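Local coordinates for protein putative esterase (Sulfolobus solfataricus P2, PDB 2RAU) that probably acts as a lipase or related ester hydrolase of the alpha/beta-hydrolase fold, and carries bound calcium in the crystal, at residues T125-I130 with S162-K167; I156-Y161 with K171-L176; P296-V301 with N343-K348. All blocks are in the same frame, centred on the assembly; numbering follows the deposited sequence.

Contact 1: T125-I130 with S162-K167; sequences TWISDI and SSLYWK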
ATOM      1  N   THR A 125       6.875  -4.930 -15.257  1.00 28.59           N
ATOM      2  CA  THR A 125       6.963  -5.988 -14.256  1.00 24.75           C
ATOM      3  C   THR A 125       5.814  -5.921 -13.255  1.00 25.22           C
ATOM      4  O   THR A 125       5.130  -6.908 -13.027  1.00 27.72           O
ATOM      5  CB  THR A 125       8.346  -5.969 -13.540  1.00 25.83           C
ATOM      6  OG1 THR A 125       9.363  -6.221 -14.514  1.00 28.68           O
ATOM      7  CG2 THR A 125       8.419  -7.004 -12.397  1.00 25.53           C
ATOM      8  N   TRP A 126       5.618  -4.761 -12.649  1.00 25.88           N
ATOM      9  CA  TRP A 126       4.575  -4.557 -11.645  1.00 26.74           C
ATOM     10  C   TRP A 126       3.193  -4.811 -12.242  1.00 25.25           C
ATOM     11  O   TRP A 126       2.389  -5.469 -11.615  1.00 26.97           O
ATOM     12  CB  TRP A 126       4.669  -3.124 -11.046  1.00 28.52           C
ATOM     13  CG  TRP A 126       5.166  -3.073  -9.626  1.00 25.76           C
ATOM     14  CD1 TRP A 126       4.525  -2.498  -8.545  1.00 28.55           C
ATOM     15  CD2 TRP A 126       6.375  -3.651  -9.100  1.00 23.91           C
ATOM     16  NE1 TRP A 126       5.278  -2.676  -7.404  1.00 28.75           N
ATOM     17  CE2 TRP A 126       6.419  -3.352  -7.715  1.00 28.04           C
ATOM     18  CE3 TRP A 126       7.438  -4.366  -9.668  1.00 26.82           C
ATOM     19  CZ2 TRP A 126       7.445  -3.774  -6.899  1.00 27.16           C
ATOM     20  CZ3 TRP A 126       8.459  -4.787  -8.846  1.00 26.91           C
ATOM     21  CH2 TRP A 126       8.467  -4.477  -7.501  1.00 26.51           C
ATOM     22  N   ILE A 127       2.946  -4.251 -13.427  1.00 26.44           N
ATOM     23  CA  ILE A 127       1.675  -4.458 -14.132  1.00 26.93           C
ATOM     24  C   ILE A 127       1.451  -5.951 -14.437  1.00 26.77           C
ATOM     25  O   ILE A 127       0.352  -6.462 -14.172  1.00 26.86           O
ATOM     26  CB  ILE A 127       1.503  -3.534 -15.336  1.00 28.30           C
ATOM     27  CG1 ILE A 127       1.333  -2.082 -14.819  1.00 26.36           C
ATOM     28  CG2 ILE A 127       0.265  -3.970 -16.183  1.00 24.13           C
ATOM     29  CD1 ILE A 127       1.375  -1.053 -15.892  1.00 32.34           C
ATOM     30  N   SER A 128       2.500  -6.676 -14.836  1.00 26.73           N
ATOM     31  CA  SER A 128       2.364  -8.099 -15.125  1.00 26.85           C
ATOM     32  C   SER A 128       1.995  -8.879 -13.854  1.00 27.77           C
ATOM     33  O   SER A 128       1.214  -9.834 -13.901  1.00 25.71           O
ATOM     34  CB  SER A 128       3.618  -8.676 -15.790  1.00 28.27           C
ATOM     35  OG  SER A 128       4.708  -8.835 -14.871  1.00 29.47           O
ATOM     36  N   ASP A 129       2.529  -8.461 -12.714  1.00 24.96           N
ATOM     37  CA  ASP A 129       2.274  -9.119 -11.458  1.00 25.34           C
ATOM     38  C   ASP A 129       0.840  -8.845 -11.005  1.00 25.07           C
ATOM     39  O   ASP A 129       0.153  -9.745 -10.533  1.00 25.80           O
ATOM     40  CB  ASP A 129       3.247  -8.622 -10.388  1.00 24.67           C
ATOM     41  CG  ASP A 129       4.694  -9.057 -10.639  1.00 28.28           C
ATOM     42  OD1 ASP A 129       4.902  -9.948 -11.441  1.00 26.81           O
ATOM     43  OD2 ASP A 129       5.636  -8.514  -9.999  1.00 25.83           O
ATOM     44  N   ILE A 130       0.395  -7.589 -11.095  1.00 25.01           N
ATOM     45  CA  ILE A 130      -0.983  -7.279 -10.787  1.00 27.34           C
ATOM     46  C   ILE A 130      -1.948  -8.106 -11.705  1.00 26.41           C
ATOM     47  O   ILE A 130      -2.975  -8.610 -11.236  1.00 25.31           O
ATOM     48  CB  ILE A 130      -1.255  -5.764 -10.903  1.00 26.90           C
ATOM     49  CG1 ILE A 130      -0.367  -4.972  -9.885  1.00 28.82           C
ATOM     50  CG2 ILE A 130      -2.726  -5.473 -10.627  1.00 24.77           C
ATOM     51  CD1 ILE A 130      -0.319  -3.410 -10.138  1.00 23.83           C
ATOM     52  N   SER A 162      -5.479   0.130 -14.874  1.00 27.48           N
ATOM     53  CA  SER A 162      -6.776   0.394 -15.454  1.00 28.03           C
ATOM     54  C   SER A 162      -6.671   0.994 -16.840  1.00 28.19           C
ATOM     55  O   SER A 162      -7.460   0.676 -17.686  1.00 26.49           O
ATOM     56  CB  SER A 162      -7.604   1.324 -14.555  1.00 28.59           C
ATOM     57  OG  SER A 162      -7.901   0.700 -13.333  1.00 28.61           O
ATOM     58  N   SER A 163      -5.690   1.855 -17.075  1.00 27.36           N
ATOM     59  CA  SER A 163      -5.527   2.458 -18.380  1.00 27.78           C
ATOM     60  C   SER A 163      -5.315   1.389 -19.470  1.00 28.06           C
ATOM     61  O   SER A 163      -5.618   1.636 -20.639  1.00 28.77           O
ATOM     62  CB  SER A 163      -4.378   3.466 -18.371  1.00 25.65           C
ATOM     63  OG  SER A 163      -3.124   2.831 -18.462  1.00 30.09           O
ATOM     64  N   LEU A 164      -4.809   0.215 -19.081  1.00 26.72           N
ATOM     65  CA  LEU A 164      -4.517  -0.840 -20.011  1.00 25.66           C
ATOM     66  C   LEU A 164      -5.589  -1.912 -20.064  1.00 26.94           C
ATOM     67  O   LEU A 164      -5.769  -2.514 -21.102  1.00 28.77           O
ATOM     68  CB  LEU A 164      -3.187  -1.497 -19.656  1.00 25.42           C
ATOM     69  CG  LEU A 164      -1.919  -0.660 -19.791  1.00 27.60           C
ATOM     70  CD1 LEU A 164      -0.763  -1.378 -19.036  1.00 31.04           C
ATOM     71  CD2 LEU A 164      -1.578  -0.385 -21.244  1.00 29.40           C
ATOM     72  N   TYR A 165      -6.266  -2.174 -18.941  1.00 26.39           N
ATOM     73  CA  TYR A 165      -7.140  -3.312 -18.802  1.00 26.00           C
ATOM     74  C   TYR A 165      -8.531  -3.061 -18.272  1.00 25.85           C
ATOM     75  O   TYR A 165      -9.252  -4.018 -18.032  1.00 25.72           O
ATOM     76  CB  TYR A 165      -6.474  -4.289 -17.842  1.00 26.17           C
ATOM     77  CG  TYR A 165      -5.115  -4.792 -18.300  1.00 26.63           C
ATOM     78  CD1 TYR A 165      -5.014  -5.618 -19.402  1.00 30.69           C
ATOM     79  CD2 TYR A 165      -3.954  -4.484 -17.610  1.00 25.36           C
ATOM     80  CE1 TYR A 165      -3.797  -6.114 -19.806  1.00 28.00           C
ATOM     81  CE2 TYR A 165      -2.729  -4.977 -18.006  1.00 26.93           C
ATOM     82  CZ  TYR A 165      -2.662  -5.779 -19.112  1.00 27.93           C
ATOM     83  OH  TYR A 165      -1.464  -6.306 -19.534  1.00 26.34           O
ATOM     84  N   TRP A 166      -8.925  -1.803 -18.066  1.00 26.86           N
ATOM     85  CA  TRP A 166     -10.220  -1.519 -17.453  1.00 25.55           C
ATOM     86  C   TRP A 166     -11.402  -2.190 -18.135  1.00 27.27           C
ATOM     87  O   TRP A 166     -12.267  -2.717 -17.458  1.00 26.26           O
ATOM     88  CB  TRP A 166     -10.488  -0.003 -17.295  1.00 25.26           C
ATOM     89  CG  TRP A 166     -10.829   0.765 -18.527  1.00 28.05           C
ATOM     90  CD1 TRP A 166      -9.975   1.432 -19.332  1.00 28.60           C
ATOM     91  CD2 TRP A 166     -12.141   0.997 -19.059  1.00 29.31           C
ATOM     92  NE1 TRP A 166     -10.660   2.049 -20.348  1.00 32.36           N
ATOM     93  CE2 TRP A 166     -11.994   1.801 -20.199  1.00 28.49           C
ATOM     94  CE3 TRP A 166     -13.416   0.579 -18.697  1.00 29.04           C
ATOM     95  CZ2 TRP A 166     -13.059   2.188 -20.971  1.00 29.12           C
ATOM     96  CZ3 TRP A 166     -14.472   0.980 -19.460  1.00 27.59           C
ATOM     97  CH2 TRP A 166     -14.290   1.770 -20.587  1.00 29.41           C
ATOM     98  N   LYS A 167     -11.406  -2.235 -19.472  1.00 27.88           N
ATOM     99  CA  LYS A 167     -12.553  -2.721 -20.193  1.00 27.77           C
ATOM    100  C   LYS A 167     -12.869  -4.144 -19.821  1.00 26.74           C
ATOM    101  O   LYS A 167     -14.015  -4.442 -19.596  1.00 28.80           O
ATOM    102  CB  LYS A 167     -12.371  -2.581 -21.705  1.00 29.72           C
ATOM    103  CG  LYS A 167     -12.253  -1.114 -22.111  1.00 35.79           C
ATOM    104  CD  LYS A 167     -11.972  -0.925 -23.607  1.00 36.74           C
ATOM    105  CE  LYS A 167     -11.903   0.559 -23.992  1.00 41.68           C
ATOM    106  NZ  LYS A 167     -11.605   0.699 -25.459  1.00 48.88           N
TER

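Contact 2: I156-Y161 with K171-L176; sequences IAALNY and KGLILL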
ATOM      1  N   ILE A 156      -1.502   5.063  -8.083  1.00 27.60           N
ATOM      2  CA  ILE A 156      -0.883   5.248  -9.397  1.00 30.35           C
ATOM      3  C   ILE A 156      -0.886   3.907 -10.142  1.00 29.00           C
ATOM      4  O   ILE A 156      -1.218   3.849 -11.314  1.00 27.23           O
ATOM      5  CB  ILE A 156       0.596   5.795  -9.299  1.00 30.58           C
ATOM      6  CG1 ILE A 156       0.638   7.167  -8.591  1.00 40.83           C
ATOM      7  CG2 ILE A 156       1.167   5.993 -10.672  1.00 31.32           C
ATOM      8  CD1 ILE A 156       2.034   7.637  -8.047  1.00 37.47           C
ATOM      9  N   ALA A 157      -0.484   2.842  -9.463  1.00 27.84           N
ATOM     10  CA  ALA A 157      -0.502   1.494 -10.036  1.00 25.99           C
ATOM     11  C   ALA A 157      -1.925   1.122 -10.500  1.00 24.81           C
ATOM     12  O   ALA A 157      -2.089   0.576 -11.596  1.00 25.06           O
ATOM     13  CB  ALA A 157       0.040   0.482  -9.040  1.00 22.34           C
ATOM     14  N   ALA A 158      -2.937   1.430  -9.688  1.00 24.90           N
ATOM     15  CA  ALA A 158      -4.339   1.116 -10.019  1.00 22.94           C
ATOM     16  C   ALA A 158      -4.778   1.839 -11.291  1.00 27.10           C
ATOM     17  O   ALA A 158      -5.450   1.254 -12.181  1.00 26.13           O
ATOM     18  CB  ALA A 158      -5.242   1.477  -8.881  1.00 25.01           C
ATOM     19  N   LEU A 159      -4.404   3.111 -11.394  1.00 26.51           N
ATOM     20  CA  LEU A 159      -4.733   3.900 -12.560  1.00 27.81           C
ATOM     21  C   LEU A 159      -3.995   3.432 -13.807  1.00 27.55           C
ATOM     22  O   LEU A 159      -4.585   3.379 -14.896  1.00 28.02           O
ATOM     23  CB  LEU A 159      -4.442   5.381 -12.305  1.00 30.59           C
ATOM     24  CG  LEU A 159      -5.681   6.201 -11.942  1.00 44.87           C
ATOM     25  CD1 LEU A 159      -5.317   7.420 -11.103  1.00 52.01           C
ATOM     26  CD2 LEU A 159      -6.427   6.567 -13.237  1.00 38.38           C
ATOM     27  N   ASN A 160      -2.696   3.156 -13.656  1.00 27.70           N
ATOM     28  CA  ASN A 160      -1.880   2.628 -14.766  1.00 28.68           C
ATOM     29  C   ASN A 160      -2.403   1.255 -15.277  1.00 29.18           C
ATOM     30  O   ASN A 160      -2.509   1.007 -16.492  1.00 27.36           O
ATOM     31  CB  ASN A 160      -0.408   2.538 -14.323  1.00 29.76           C
ATOM     32  CG  ASN A 160       0.234   3.894 -14.185  1.00 29.83           C
ATOM     33  OD1 ASN A 160      -0.387   4.902 -14.502  1.00 28.70           O
ATOM     34  ND2 ASN A 160       1.464   3.939 -13.660  1.00 26.64           N
ATOM     35  N   TYR A 161      -2.714   0.363 -14.341  1.00 27.29           N
ATOM     36  CA  TYR A 161      -3.300  -0.935 -14.663  1.00 28.19           C
ATOM     37  C   TYR A 161      -4.631  -0.757 -15.401  1.00 28.09           C
ATOM     38  O   TYR A 161      -4.863  -1.390 -16.448  1.00 26.65           O
ATOM     39  CB  TYR A 161      -3.506  -1.800 -13.391  1.00 27.52           C
ATOM     40  CG  TYR A 161      -3.982  -3.164 -13.727  1.00 24.22           C
ATOM     41  CD1 TYR A 161      -3.084  -4.189 -13.977  1.00 26.33           C
ATOM     42  CD2 TYR A 161      -5.354  -3.446 -13.833  1.00 26.58           C
ATOM     43  CE1 TYR A 161      -3.528  -5.440 -14.333  1.00 26.87           C
ATOM     44  CE2 TYR A 161      -5.798  -4.729 -14.183  1.00 25.09           C
ATOM     45  CZ  TYR A 161      -4.880  -5.706 -14.435  1.00 24.68           C
ATOM     46  OH  TYR A 161      -5.300  -6.980 -14.795  1.00 25.86           O
ATOM     47  N   LYS A 171     -14.251  -2.632 -12.698  1.00 23.46           N
ATOM     48  CA  LYS A 171     -15.560  -2.030 -12.728  1.00 26.08           C
ATOM     49  C   LYS A 171     -15.701  -0.843 -11.770  1.00 27.90           C
ATOM     50  O   LYS A 171     -16.722  -0.161 -11.764  1.00 27.34           O
ATOM     51  CB  LYS A 171     -16.626  -3.087 -12.439  1.00 27.74           C
ATOM     52  CG  LYS A 171     -16.556  -3.676 -11.070  1.00 25.91           C
ATOM     53  CD  LYS A 171     -17.536  -4.800 -10.830  1.00 27.12           C
ATOM     54  CE  LYS A 171     -17.188  -5.507  -9.544  1.00 28.60           C
ATOM     55  NZ  LYS A 171     -17.955  -6.745  -9.318  1.00 29.97           N
ATOM     56  N   GLY A 172     -14.663  -0.575 -10.974  1.00 28.32           N
ATOM     57  CA  GLY A 172     -14.685   0.531 -10.042  1.00 27.34           C
ATOM     58  C   GLY A 172     -13.296   0.778  -9.504  1.00 26.11           C
ATOM     59  O   GLY A 172     -12.523  -0.168  -9.300  1.00 24.74           O
ATOM     60  N   LEU A 173     -12.981   2.052  -9.287  0.50 23.64           N
ATOM     61  CA  LEU A 173     -11.677   2.463  -8.743  0.50 24.15           C
ATOM     62  C   LEU A 173     -11.836   3.199  -7.414  0.50 25.29           C
ATOM     63  O   LEU A 173     -12.698   4.049  -7.263  0.50 24.43           O
ATOM     64  CB  LEU A 173     -10.910   3.331  -9.736  0.50 22.87           C
ATOM     65  CG  LEU A 173     -10.213   2.614 -10.890  0.50 17.56           C
ATOM     66  CD1 LEU A 173      -9.981   3.587 -12.063  0.50 16.24           C
ATOM     67  CD2 LEU A 173      -8.919   1.948 -10.446  0.50 22.84           C
ATOM     68  N   ILE A 174     -11.023   2.803  -6.438  1.00 27.69           N
ATOM     69  CA  ILE A 174     -10.994   3.441  -5.125  1.00 25.83           C
ATOM     70  C   ILE A 174      -9.561   3.909  -4.856  1.00 26.40           C
ATOM     71  O   ILE A 174      -8.666   3.097  -4.614  1.00 26.97           O
ATOM     72  CB  ILE A 174     -11.408   2.470  -4.012  1.00 26.91           C
ATOM     73  CG1 ILE A 174     -12.824   1.906  -4.271  1.00 28.63           C
ATOM     74  CG2 ILE A 174     -11.261   3.138  -2.590  1.00 22.26           C
ATOM     75  CD1 ILE A 174     -13.084   0.568  -3.561  1.00 27.70           C
ATOM     76  N   LEU A 175      -9.334   5.223  -4.888  1.00 22.87           N
ATOM     77  CA  LEU A 175      -7.994   5.786  -4.670  1.00 25.71           C
ATOM     78  C   LEU A 175      -7.903   6.380  -3.259  1.00 27.20           C
ATOM     79  O   LEU A 175      -8.601   7.330  -2.925  1.00 24.88           O
ATOM     80  CB  LEU A 175      -7.675   6.841  -5.743  1.00 25.39           C
ATOM     81  CG  LEU A 175      -7.826   6.360  -7.203  1.00 25.92           C
ATOM     82  CD1 LEU A 175      -7.741   7.577  -8.191  1.00 27.42           C
ATOM     83  CD2 LEU A 175      -6.796   5.194  -7.497  1.00 29.94           C
ATOM     84  N   LEU A 176      -7.086   5.745  -2.425  1.00 27.41           N
ATOM     85  CA  LEU A 176      -6.900   6.101  -1.017  1.00 25.69           C
ATOM     86  C   LEU A 176      -5.596   6.914  -0.904  1.00 24.14           C
ATOM     87  O   LEU A 176      -4.487   6.382  -0.714  1.00 28.47           O
ATOM     88  CB  LEU A 176      -6.867   4.829  -0.148  1.00 25.50           C
ATOM     89  CG  LEU A 176      -8.133   3.938  -0.227  1.00 24.29           C
ATOM     90  CD1 LEU A 176      -7.872   2.544   0.293  1.00 29.98           C
ATOM     91  CD2 LEU A 176      -9.316   4.579   0.480  1.00 23.94           C
TER

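Contact 3: P296-V301 with N343-K348; sequences PTIAFV and NSVVLK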
ATOM      1  N   PRO A 296     -16.438   4.103 -12.727  1.00 26.68           N
ATOM      2  CA  PRO A 296     -16.792   4.843 -11.515  1.00 27.36           C
ATOM      3  C   PRO A 296     -15.619   4.862 -10.551  1.00 25.75           C
ATOM      4  O   PRO A 296     -15.017   3.808 -10.272  1.00 25.31           O
ATOM      5  CB  PRO A 296     -17.937   4.021 -10.921  1.00 27.16           C
ATOM      6  CG  PRO A 296     -18.546   3.400 -12.068  1.00 26.65           C
ATOM      7  CD  PRO A 296     -17.423   3.055 -12.997  1.00 28.37           C
ATOM      8  N   THR A 297     -15.316   6.049 -10.040  1.00 26.74           N
ATOM      9  CA  THR A 297     -14.149   6.290  -9.190  1.00 26.18           C
ATOM     10  C   THR A 297     -14.471   7.111  -7.942  1.00 24.94           C
ATOM     11  O   THR A 297     -15.246   8.059  -7.997  1.00 26.77           O
ATOM     12  CB  THR A 297     -13.006   6.999 -10.009  1.00 25.98           C
ATOM     13  OG1 THR A 297     -12.643   6.191 -11.140  1.00 30.00           O
ATOM     14  CG2 THR A 297     -11.773   7.283  -9.152  1.00 24.89           C
ATOM     15  N   ILE A 298     -13.912   6.689  -6.807  1.00 26.78           N
ATOM     16  CA  ILE A 298     -13.927   7.504  -5.580  1.00 26.59           C
ATOM     17  C   ILE A 298     -12.457   7.737  -5.197  1.00 25.51           C
ATOM     18  O   ILE A 298     -11.642   6.813  -5.220  1.00 26.36           O
ATOM     19  CB  ILE A 298     -14.809   6.887  -4.434  1.00 25.70           C
ATOM     20  CG1 ILE A 298     -14.968   7.884  -3.276  1.00 25.61           C
ATOM     21  CG2 ILE A 298     -14.279   5.495  -3.994  1.00 26.01           C
ATOM     22  CD1 ILE A 298     -15.959   7.435  -2.266  1.00 26.06           C
ATOM     23  N   ALA A 299     -12.120   8.996  -4.887  1.00 25.75           N
ATOM     24  CA  ALA A 299     -10.750   9.386  -4.562  1.00 26.05           C
ATOM     25  C   ALA A 299     -10.750  10.142  -3.262  1.00 24.88           C
ATOM     26  O   ALA A 299     -11.491  11.097  -3.099  1.00 26.60           O
ATOM     27  CB  ALA A 299     -10.131  10.236  -5.689  1.00 24.80           C
ATOM     28  N   PHE A 300      -9.961   9.666  -2.313  1.00 24.93           N
ATOM     29  CA  PHE A 300      -9.771  10.352  -1.035  1.00 27.15           C
ATOM     30  C   PHE A 300      -8.428  11.096  -1.048  1.00 27.75           C
ATOM     31  O   PHE A 300      -7.418  10.539  -1.465  1.00 25.45           O
ATOM     32  CB  PHE A 300      -9.782   9.367   0.126  1.00 25.49           C
ATOM     33  CG  PHE A 300     -11.101   8.679   0.332  1.00 24.32           C
ATOM     34  CD1 PHE A 300     -11.465   7.607  -0.467  1.00 29.08           C
ATOM     35  CD2 PHE A 300     -11.960   9.070   1.353  1.00 26.38           C
ATOM     36  CE1 PHE A 300     -12.660   6.966  -0.269  1.00 27.60           C
ATOM     37  CE2 PHE A 300     -13.154   8.418   1.565  1.00 25.47           C
ATOM     38  CZ  PHE A 300     -13.497   7.358   0.770  1.00 24.35           C
ATOM     39  N   VAL A 301      -8.426  12.345  -0.587  0.50 25.98           N
ATOM     40  CA  VAL A 301      -7.197  13.151  -0.586  0.50 26.37           C
ATOM     41  C   VAL A 301      -6.972  13.819   0.785  0.50 25.55           C
ATOM     42  O   VAL A 301      -7.819  14.544   1.282  0.50 25.64           O
ATOM     43  CB  VAL A 301      -7.166  14.150  -1.797  0.50 25.84           C
ATOM     44  CG1 VAL A 301      -8.211  15.271  -1.649  0.50 21.14           C
ATOM     45  CG2 VAL A 301      -5.779  14.709  -1.990  0.50 27.58           C
ATOM     46  N   ASN A 343     -13.246   4.389   5.803  1.00 25.40           N
ATOM     47  CA  ASN A 343     -13.677   3.007   5.602  1.00 25.90           C
ATOM     48  C   ASN A 343     -15.164   2.830   5.372  1.00 25.66           C
ATOM     49  O   ASN A 343     -15.551   2.169   4.381  1.00 24.95           O
ATOM     50  CB  ASN A 343     -13.106   2.086   6.724  1.00 24.70           C
ATOM     51  CG  ASN A 343     -11.592   2.090   6.783  1.00 26.39           C
ATOM     52  OD1 ASN A 343     -10.921   2.461   5.812  1.00 26.42           O
ATOM     53  ND2 ASN A 343     -11.044   1.724   7.939  1.00 26.31           N
ATOM     54  N   SER A 344     -16.002   3.442   6.226  1.00 25.11           N
ATOM     55  CA  SER A 344     -17.450   3.432   6.036  1.00 26.67           C
ATOM     56  C   SER A 344     -17.877   4.157   4.769  1.00 25.26           C
ATOM     57  O   SER A 344     -18.886   3.811   4.194  1.00 24.33           O
ATOM     58  CB  SER A 344     -18.156   4.050   7.230  1.00 26.14           C
ATOM     59  OG  SER A 344     -17.789   5.428   7.383  1.00 33.04           O
ATOM     60  N   VAL A 345     -17.112   5.155   4.331  1.00 25.93           N
ATOM     61  CA  VAL A 345     -17.460   5.914   3.123  1.00 26.82           C
ATOM     62  C   VAL A 345     -17.167   5.065   1.885  1.00 24.65           C
ATOM     63  O   VAL A 345     -17.956   5.040   0.937  1.00 24.59           O
ATOM     64  CB  VAL A 345     -16.696   7.287   3.058  1.00 25.66           C
ATOM     65  CG1 VAL A 345     -17.060   8.046   1.752  1.00 28.00           C
ATOM     66  CG2 VAL A 345     -16.994   8.103   4.305  1.00 24.35           C
ATOM     67  N   VAL A 346     -16.043   4.335   1.888  1.00 23.75           N
ATOM     68  CA  VAL A 346     -15.767   3.392   0.809  1.00 23.51           C
ATOM     69  C   VAL A 346     -16.876   2.296   0.731  1.00 25.46           C
ATOM     70  O   VAL A 346     -17.410   2.003  -0.349  1.00 27.05           O
ATOM     71  CB  VAL A 346     -14.374   2.722   0.952  1.00 21.61           C
ATOM     72  CG1 VAL A 346     -14.248   1.559  -0.086  1.00 23.61           C
ATOM     73  CG2 VAL A 346     -13.230   3.731   0.803  1.00 27.64           C
ATOM     74  N   LEU A 347     -17.274   1.741   1.871  1.00 24.69           N
ATOM     75  CA  LEU A 347     -18.342   0.740   1.902  1.00 24.86           C
ATOM     76  C   LEU A 347     -19.639   1.297   1.320  1.00 24.46           C
ATOM     77  O   LEU A 347     -20.304   0.633   0.562  1.00 25.73           O
ATOM     78  CB  LEU A 347     -18.605   0.272   3.337  1.00 24.08           C
ATOM     79  CG  LEU A 347     -19.592  -0.888   3.572  1.00 25.67           C
ATOM     80  CD1 LEU A 347     -19.061  -2.142   2.917  1.00 26.47           C
ATOM     81  CD2 LEU A 347     -19.894  -1.110   5.089  1.00 24.03           C
ATOM     82  N   LYS A 348     -19.994   2.513   1.702  1.00 25.01           N
ATOM     83  CA  LYS A 348     -21.224   3.112   1.235  1.00 26.01           C
ATOM     84  C   LYS A 348     -21.150   3.326  -0.273  1.00 25.49           C
ATOM     85  O   LYS A 348     -22.131   3.105  -1.002  1.00 24.69           O
ATOM     86  CB  LYS A 348     -21.471   4.424   1.971  1.00 27.34           C
ATOM     87  CG  LYS A 348     -22.691   5.155   1.530  1.00 30.75           C
ATOM     88  CD  LYS A 348     -22.848   6.457   2.322  1.00 38.56           C
TER

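Contact 1: T125-I130 with S162-K167
I127 meets both L164 and Y165, and its torsions split the work between two branches: CG2 stands anti to the backbone N (chi1 -69° for CG1), while the CG1 arm runs out extended, chi2 171°, to put CD1 at the far end. CD1 touches CD1 of L164 at 3.8 Å, methyl against methyl, the two side chains crossing at about a right angle. CG2 goes to the tyrosine, reaching CE2 of Y165 at 3.6 Å; it comes in at the ring's edge, within the ring plane. The same I127 CG2 also lies 4.0 Å from L164 CD1, so this leucine methyl sits against both branches. On the other helix, L164 CB rests 3.7 Å above one face of the Y165 ring, offset to its rim. K131 makes a cation-pi contact with that ring, and Y161 meets it too. Between the two helix segments the contact is apolar and small: I127 is buried, L164 is exposed, and the L164 side chain is near a bound PEG. Deeper in, I130 packs on A157 and Y161. The contact joins helices 123-141 and 153-169, which flank the same face of the central sheet, as in the alpha/beta-hydrolase fold.

Contact 2: I156-Y161 with K171-L176
L175 and L159 meet at their ends, and L175 is the side chain to follow. Its CB leaves the strand pointing toward the helix but is still too far away to touch it. CG, set anti to the carbonyl carbon (chi1 -54°), carries the chain further across and forks between two helix residues. One prong, CD1, lands on CD1 of L159 at 3.8 Å, and the two leucines cross at about a right angle. The other, CD2, lies near CB of A158 at a looser 4.3 Å. L159 does not start out facing the strand; its chi1 of -100°, well off a staggered value, goes with an end that lies nearer to the strand than its base. Beyond this pair, L315 packs on both leucines and P180 on L159, so loop residues also pack against these leucines.

This is the second half of a beta-alpha-beta crossover: strand 146-151, helix 153-169, then strand 170-176 laid parallel beside the first. The axes of 156-161 and 172-176 pass 9.0 Å apart and run nearly antiparallel, at 156°, as expected when a helix returns the chain to the start of the next strand. The turn entering this helix carries a GxSxG pattern, consistent with the nucleophile elbow of alpha/beta-hydrolases, and A158 lies near it without touching.

The backbones come closest at A158, whose CA is 7.6 Å from the CA of L173. L173 is modelled in two conformers, so its contact is less certain; in one of them CD2 lies 4.0 Å from A158 CB and beside A158 O. That carbonyl oxygen accepts a hydrogen bond from S162 OG, while the alanine methyl packs on L148 of strand 146-151.

Contact 3: P296-V301 with N343-K348
Strand 297-301 and helix 343-348 run almost antiparallel, 170° between their directions, with axes 10.3 Å apart at closest; the backbones are nearest at I298 and V346, CA to CA 7.8 Å. Two strand residues, I298 and F300, point toward the helix. F300 does most of the touching, through the outer end of its ring. CE1 lies 3.5 Å from V346 CG2, a methyl that comes in obliquely, and CZ lies 3.8 Å from V345 CG1. V345 also brings its CB to the ring's edge, in plane, 3.9 Å from F300 CZ, so the ring end nests between two successive valines. Helix 338-353 is the last of the chain and covers the sheet face opposite helix 153-169, the three-layer alpha/beta/alpha build of the alpha/beta-hydrolases. An alanine in place of F300 is likely to open a gap beneath V345 and V346 and leave both valines without their main partner on this strand. I298 adds a looser contact: stretched out fully, with CG1 anti to the backbone N at chi1 -171°, it brings CD1 within 4.2 Å of V345 CG1. Neighbouring I174 and L176 of strand 170-176 continue the same apolar layer, I174 against I298 and V346, L176 against F300.

How the contacts relate
Contacts 2 and 3 are buried and each joins a helix to the central sheet, from opposite faces; contact 1 joins two helices outside that sheet and runs out to the surface. Contacts 1 and 2 share helix 153-169 and touch each other. Contacts 2 and 3 are joined through the backbone instead: strands 170-176 and 297-302 are parallel neighbours, with probable hydrogen bonds L175 N to I298 O and L175 O to F300 N. Contact 1 and contact 3 stay apart, centres about 21 Å from each other. All three are apolar, but leucine and alanine fill contact 2, whereas a ring meets aliphatic groups in contacts 1 and 3.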